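Local coordinates for chloroplast pentatricopeptide repeat protein 10 (Zea mays, PDB 4M59), which binds specific single-stranded RNA elements between chloroplast genes and stabilises the messages by blocking exonucleases from both directions, at residues 532-535 and 536-540; 542-545 and 546-550. The protein carries 4 engineered substitutions. All coordinates share one frame; numbering follows the deposited sequence.

Interaction 1 of 2, residues 532-535 and 536-540. With nucleotides of chain C.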
loop_
_atom_site.group_PDB
_atom_site.type_symbol
_atom_site.label_atom_id
_atom_site.label_comp_id
_atom_site.label_asym_id
_atom_site.label_seq_id
_atom_site.Cartn_x
_atom_site.Cartn_y
_atom_site.Cartn_z
ATOM N N ASN A 532 -8.818 2.014 19.642
ATOM C CA ASN A 532 -9.873 3.013 19.750
ATOM C C ASN A 532 -11.245 2.443 20.027
ATOM O O ASN A 532 -11.963 2.927 20.887
ATOM C CB ASN A 532 -9.947 3.819 18.467
ATOM C CG ASN A 532 -8.976 4.943 18.443
ATOM O OD1 ASN A 532 -8.414 5.313 19.466
ATOM N ND2 ASN A 532 -8.779 5.519 17.281
ATOM N N SER A 533 -11.607 1.431 19.268
ATOM C CA SER A 533 -12.870 0.758 19.445
ATOM C C SER A 533 -12.985 0.292 20.871
ATOM O O SER A 533 -14.022 0.432 21.496
ATOM C CB SER A 533 -12.929 -0.455 18.559
ATOM O OG SER A 533 -12.633 -1.586 19.340
ATOM N N MET A 534 -11.910 -0.272 21.392
ATOM C CA MET A 534 -11.918 -0.715 22.769
ATOM C C MET A 534 -12.075 0.468 23.681
ATOM O O MET A 534 -12.641 0.364 24.751
ATOM C CB MET A 534 -10.647 -1.473 23.102
ATOM C CG MET A 534 -10.466 -2.711 22.289
ATOM S SD MET A 534 -11.791 -3.881 22.495
ATOM C CE MET A 534 -11.407 -4.490 24.114
ATOM N N LEU A 535 -11.578 1.609 23.250
ATOM C CA LEU A 535 -11.638 2.776 24.094
ATOM C C LEU A 535 -13.035 3.334 24.134
ATOM O O LEU A 535 -13.478 3.822 25.157
ATOM C CB LEU A 535 -10.686 3.838 23.589
ATOM C CG LEU A 535 -10.592 5.054 24.487
ATOM C CD1 LEU A 535 -10.100 4.610 25.810
ATOM C CD2 LEU A 535 -9.651 6.048 23.888
ATOM N N SER A 536 -13.728 3.257 23.007
ATOM C CA SER A 536 -15.059 3.821 22.914
ATOM C C SER A 536 -16.091 2.926 23.553
ATOM O O SER A 536 -17.081 3.398 24.087
ATOM C CB SER A 536 -15.442 4.067 21.466
ATOM O OG SER A 536 -16.740 4.608 21.386
ATOM N N ILE A 537 -15.863 1.626 23.501
ATOM C CA ILE A 537 -16.802 0.709 24.106
ATOM C C ILE A 537 -16.726 0.785 25.622
ATOM O O ILE A 537 -17.743 0.728 26.292
ATOM C CB ILE A 537 -16.617 -0.729 23.591
ATOM C CG1 ILE A 537 -17.769 -1.601 24.058
ATOM C CG2 ILE A 537 -15.314 -1.315 24.038
ATOM C CD1 ILE A 537 -19.104 -1.081 23.651
ATOM N N TYR A 538 -15.525 0.938 26.158
ATOM C CA TYR A 538 -15.361 1.052 27.596
ATOM C C TYR A 538 -15.907 2.385 28.033
ATOM O O TYR A 538 -16.453 2.522 29.120
ATOM C CB TYR A 538 -13.886 0.954 27.989
ATOM C CG TYR A 538 -13.266 -0.413 27.856
ATOM C CD1 TYR A 538 -14.036 -1.557 27.886
ATOM C CD2 TYR A 538 -11.907 -0.554 27.700
ATOM C CE1 TYR A 538 -13.461 -2.796 27.762
ATOM C CE2 TYR A 538 -11.330 -1.791 27.572
ATOM C CZ TYR A 538 -12.111 -2.906 27.605
ATOM O OH TYR A 538 -11.524 -4.133 27.483
ATOM N N ALA A 539 -15.743 3.383 27.184
ATOM C CA ALA A 539 -16.191 4.713 27.509
ATOM C C ALA A 539 -17.694 4.776 27.439
ATOM O O ALA A 539 -18.323 5.500 28.193
ATOM C CB ALA A 539 -15.593 5.712 26.568
ATOM N N LYS A 540 -18.278 4.014 26.527
ATOM C CA LYS A 540 -19.721 3.993 26.407
ATOM C C LYS A 540 -20.376 3.374 27.631
ATOM O O LYS A 540 -21.583 3.468 27.815
ATOM C CB LYS A 540 -20.156 3.288 25.129
ATOM C CG LYS A 540 -20.110 4.186 23.920
ATOM C CD LYS A 540 -20.400 3.419 22.654
ATOM C CE LYS A 540 -20.242 4.308 21.447
ATOM N NZ LYS A 540 -20.502 3.577 20.193
ATOM P P U C 15 -19.514 4.811 15.956
ATOM O OP1 U C 15 -18.623 3.629 15.854
ATOM O OP2 U C 15 -20.904 4.644 16.447
ATOM O "O5'" U C 15 -18.792 5.908 16.858
ATOM C "C5'" U C 15 -18.335 5.580 18.183
ATOM C "C4'" U C 15 -17.599 6.749 18.793
ATOM O "O4'" U C 15 -16.657 7.287 17.833
ATOM C "C3'" U C 15 -18.455 7.946 19.176
ATOM O "O3'" U C 15 -19.039 7.760 20.458
ATOM C "C2'" U C 15 -17.434 9.079 19.198
ATOM O "O2'" U C 15 -16.732 9.175 20.421
ATOM C "C1'" U C 15 -16.485 8.674 18.067
ATOM N N1 U C 15 -16.741 9.391 16.812
ATOM C C2 U C 15 -16.090 10.594 16.616
ATOM O O2 U C 15 -15.323 11.071 17.434
ATOM N N3 U C 15 -16.373 11.214 15.426
ATOM C C4 U C 15 -17.219 10.771 14.432
ATOM O O4 U C 15 -17.367 11.449 13.414
ATOM C C5 U C 15 -17.856 9.520 14.710
ATOM C C6 U C 15 -17.601 8.889 15.863
ATOM P P U C 16 -20.603 8.007 20.662
ATOM O OP1 U C 16 -20.988 7.450 21.982
ATOM O OP2 U C 16 -21.304 7.545 19.439
ATOM O "O5'" U C 16 -20.710 9.594 20.737
ATOM C "C5'" U C 16 -20.001 10.333 21.747
ATOM C "C4'" U C 16 -20.522 11.748 21.827
ATOM O "O4'" U C 16 -19.956 12.533 20.746
ATOM C "C3'" U C 16 -22.028 11.908 21.677
ATOM O "O3'" U C 16 -22.682 11.765 22.931
ATOM C "C2'" U C 16 -22.148 13.338 21.168
ATOM O "O2'" U C 16 -22.071 14.299 22.200
ATOM C "C1'" U C 16 -20.926 13.441 20.255
ATOM N N1 U C 16 -21.219 13.095 18.857
ATOM C C2 U C 16 -21.656 14.107 18.025
ATOM O O2 U C 16 -21.802 15.257 18.401
ATOM N N3 U C 16 -21.914 13.719 16.735
ATOM C C4 U C 16 -21.785 12.456 16.200
ATOM O O4 U C 16 -22.058 12.268 15.013
ATOM C C5 U C 16 -21.330 11.464 17.124
ATOM C C6 U C 16 -21.069 11.809 18.391
#
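Met-534 and Tyr-538, one helical turn apart, lie side by side and point the same way, the thioether chain alongside the phenol. The methionine bends at chi2 and chi3 (-60° and -74°), which carries its methyl group forward along the helix until CE stands 3.4 Å from Tyr-538 OH and 3.9 Å from CZ. A flexible, unbranched side chain suits this place, since it can bend to bring its methyl against the phenol end and also touch Met-512 and Phe-516 of helix 509-519. The carbonyl oxygen of Met-534 sits over one face of the ring, 3.2 Å from Tyr-538 CD2, while accepting the Tyr-538 amide proton from above the carbonyl plane. The phenol combines an apolar flank with a polar end, and its buried OH is satisfied by a hydrogen bond to Glu-513. These residues belong to the first helix of a helical-hairpin PPR unit, predicted as PPR 14, whose neighbours stack into the RNA-binding superhelix. Around the helix, Ser-536 turns its OG to the RNA, 3.5 Å from C4' of U15 of chain C; a side chain this small lets the ribose come close. Lys-540 reaches the same strand with a chain extended beyond CG, laying CE 3.3 Å from OP1 of U16 of chain C, with its ammonium group near the backbone of U15. Asn-532 packs on an adenine base, its ND2 bonded to Asp-562.

Interaction 2 of 2, residues 542-545 and 546-550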
loop_
_atom_site.group_PDB
_atom_site.type_symbol
_atom_site.label_atom_id
_atom_site.label_comp_id
_atom_site.label_asym_id
_atom_site.label_seq_id
_atom_site.Cartn_x
_atom_site.Cartn_y
_atom_site.Cartn_z
ATOM N N GLY A 542 -19.169 2.873 32.055
ATOM C CA GLY A 542 -18.432 3.679 33.007
ATOM C C GLY A 542 -17.022 3.194 33.156
ATOM O O GLY A 542 -16.306 3.584 34.065
ATOM N N MET A 543 -16.594 2.400 32.198
ATOM C CA MET A 543 -15.408 1.595 32.379
ATOM C C MET A 543 -14.138 2.400 32.293
ATOM O O MET A 543 -13.331 2.207 31.419
ATOM C CB MET A 543 -15.419 0.446 31.400
ATOM C CG MET A 543 -16.764 -0.169 31.308
ATOM S SD MET A 543 -16.924 -1.540 30.217
ATOM C CE MET A 543 -16.151 -2.751 31.216
ATOM N N TYR A 544 -13.975 3.278 33.261
ATOM C CA TYR A 544 -12.856 4.198 33.301
ATOM C C TYR A 544 -11.558 3.460 33.392
ATOM O O TYR A 544 -10.653 3.683 32.609
ATOM C CB TYR A 544 -12.989 5.107 34.508
ATOM C CG TYR A 544 -11.827 6.038 34.694
ATOM C CD1 TYR A 544 -11.621 7.091 33.833
ATOM C CD2 TYR A 544 -10.933 5.862 35.734
ATOM C CE1 TYR A 544 -10.563 7.942 33.998
ATOM C CE2 TYR A 544 -9.874 6.706 35.904
ATOM C CZ TYR A 544 -9.694 7.747 35.030
ATOM O OH TYR A 544 -8.635 8.603 35.191
ATOM N N SER A 545 -11.473 2.583 34.379
ATOM C CA SER A 545 -10.257 1.842 34.654
ATOM C C SER A 545 -9.622 1.258 33.414
ATOM O O SER A 545 -8.467 1.528 33.117
ATOM C CB SER A 545 -10.537 0.712 35.623
ATOM O OG SER A 545 -9.609 -0.331 35.415
ATOM N N LYS A 546 -10.382 0.454 32.692
ATOM C CA LYS A 546 -9.855 -0.217 31.527
ATOM C C LYS A 546 -9.553 0.773 30.433
ATOM O O LYS A 546 -8.520 0.693 29.784
ATOM C CB LYS A 546 -10.839 -1.255 31.011
ATOM C CG LYS A 546 -11.570 -1.990 32.093
ATOM C CD LYS A 546 -12.346 -3.139 31.527
ATOM C CE LYS A 546 -11.409 -4.141 30.946
ATOM N NZ LYS A 546 -10.347 -4.454 31.923
ATOM N N ALA A 547 -10.455 1.715 30.235
ATOM C CA ALA A 547 -10.335 2.637 29.131
ATOM C C ALA A 547 -9.022 3.383 29.169
ATOM O O ALA A 547 -8.326 3.462 28.167
ATOM C CB ALA A 547 -11.478 3.592 29.135
ATOM N N THR A 548 -8.677 3.920 30.328
ATOM C CA THR A 548 -7.443 4.668 30.477
ATOM C C THR A 548 -6.261 3.751 30.264
ATOM O O THR A 548 -5.217 4.170 29.790
ATOM C CB THR A 548 -7.327 5.261 31.859
ATOM O OG1 THR A 548 -7.276 4.209 32.822
ATOM C CG2 THR A 548 -8.522 6.115 32.142
ATOM N N GLU A 549 -6.433 2.489 30.608
ATOM C CA GLU A 549 -5.364 1.536 30.445
ATOM C C GLU A 549 -5.140 1.284 28.978
ATOM O O GLU A 549 -4.025 1.039 28.554
ATOM C CB GLU A 549 -5.690 0.228 31.158
ATOM C CG GLU A 549 -4.577 -0.275 32.053
ATOM C CD GLU A 549 -4.938 -1.576 32.732
ATOM O OE1 GLU A 549 -6.030 -2.106 32.454
ATOM O OE2 GLU A 549 -4.132 -2.073 33.540
ATOM N N VAL A 550 -6.211 1.379 28.213
ATOM C CA VAL A 550 -6.117 1.202 26.781
ATOM C C VAL A 550 -5.411 2.376 26.137
ATOM O O VAL A 550 -4.563 2.209 25.299
ATOM C CB VAL A 550 -7.495 1.036 26.163
ATOM C CG1 VAL A 550 -7.413 0.967 24.683
ATOM C CG2 VAL A 550 -8.115 -0.197 26.664
#
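Thr-548 meets Tyr-544 one turn earlier, and its two branches do different work. From CB, which lies 3.8 Å from Tyr-544 O, the methyl CG2 goes over one face of the tyrosine ring, offset toward the rim, 3.3 Å from CE1. It forms a CH-pi contact, 3.6 Å from the ring centroid and 24° off the normal. The hydroxyl takes the position between the backbone N and the carbonyl carbon (chi1 63°), from which OG1 turns back along the helix and donates to Ser-545 O at 2.9 Å, above the carbonyl plane. That oxygen otherwise receives only a weak bond from Glu-549 N within this stretch. A beta-branched residue with a methyl and a hydroxyl arm suits the place, serving ring and carbonyl at once. Replacing it by an alanine would probably leave this ring face without its methyl partner and Ser-545 O without its stronger donor. Just before the helix, Met-543 runs beside Lys-546 of the first turn, Met-543 CE 3.8 Å from Lys-546 CD on the lysine's aliphatic part. Met-543 is the N-cap, its carbonyl accepting the Ala-547 amide of helix 544-555, the second helix of a helical-hairpin PPR repeat.

Following the chain from the N terminus, interaction 1 comes first, within helix 528-539, and interaction 2 opens at the start of helix 544-555. Each is a local contact in one continuous stretch and closes no loop; the two stand in series, neither enclosing nor crossing the other. Their centres lie about 8 Å apart because the chain turns back between the helices, where Tyr-538 O and Met-543 N form a probable hydrogen bond at 3.1 Å. Across the hairpin, Leu-535 packs on Ala-547, whose small side chain allows close approach, and Tyr-538 touches Lys-546. Together they join the RNA-facing helix to its partner, whose nearest atom in 542-550 is about 11 Å from the RNA.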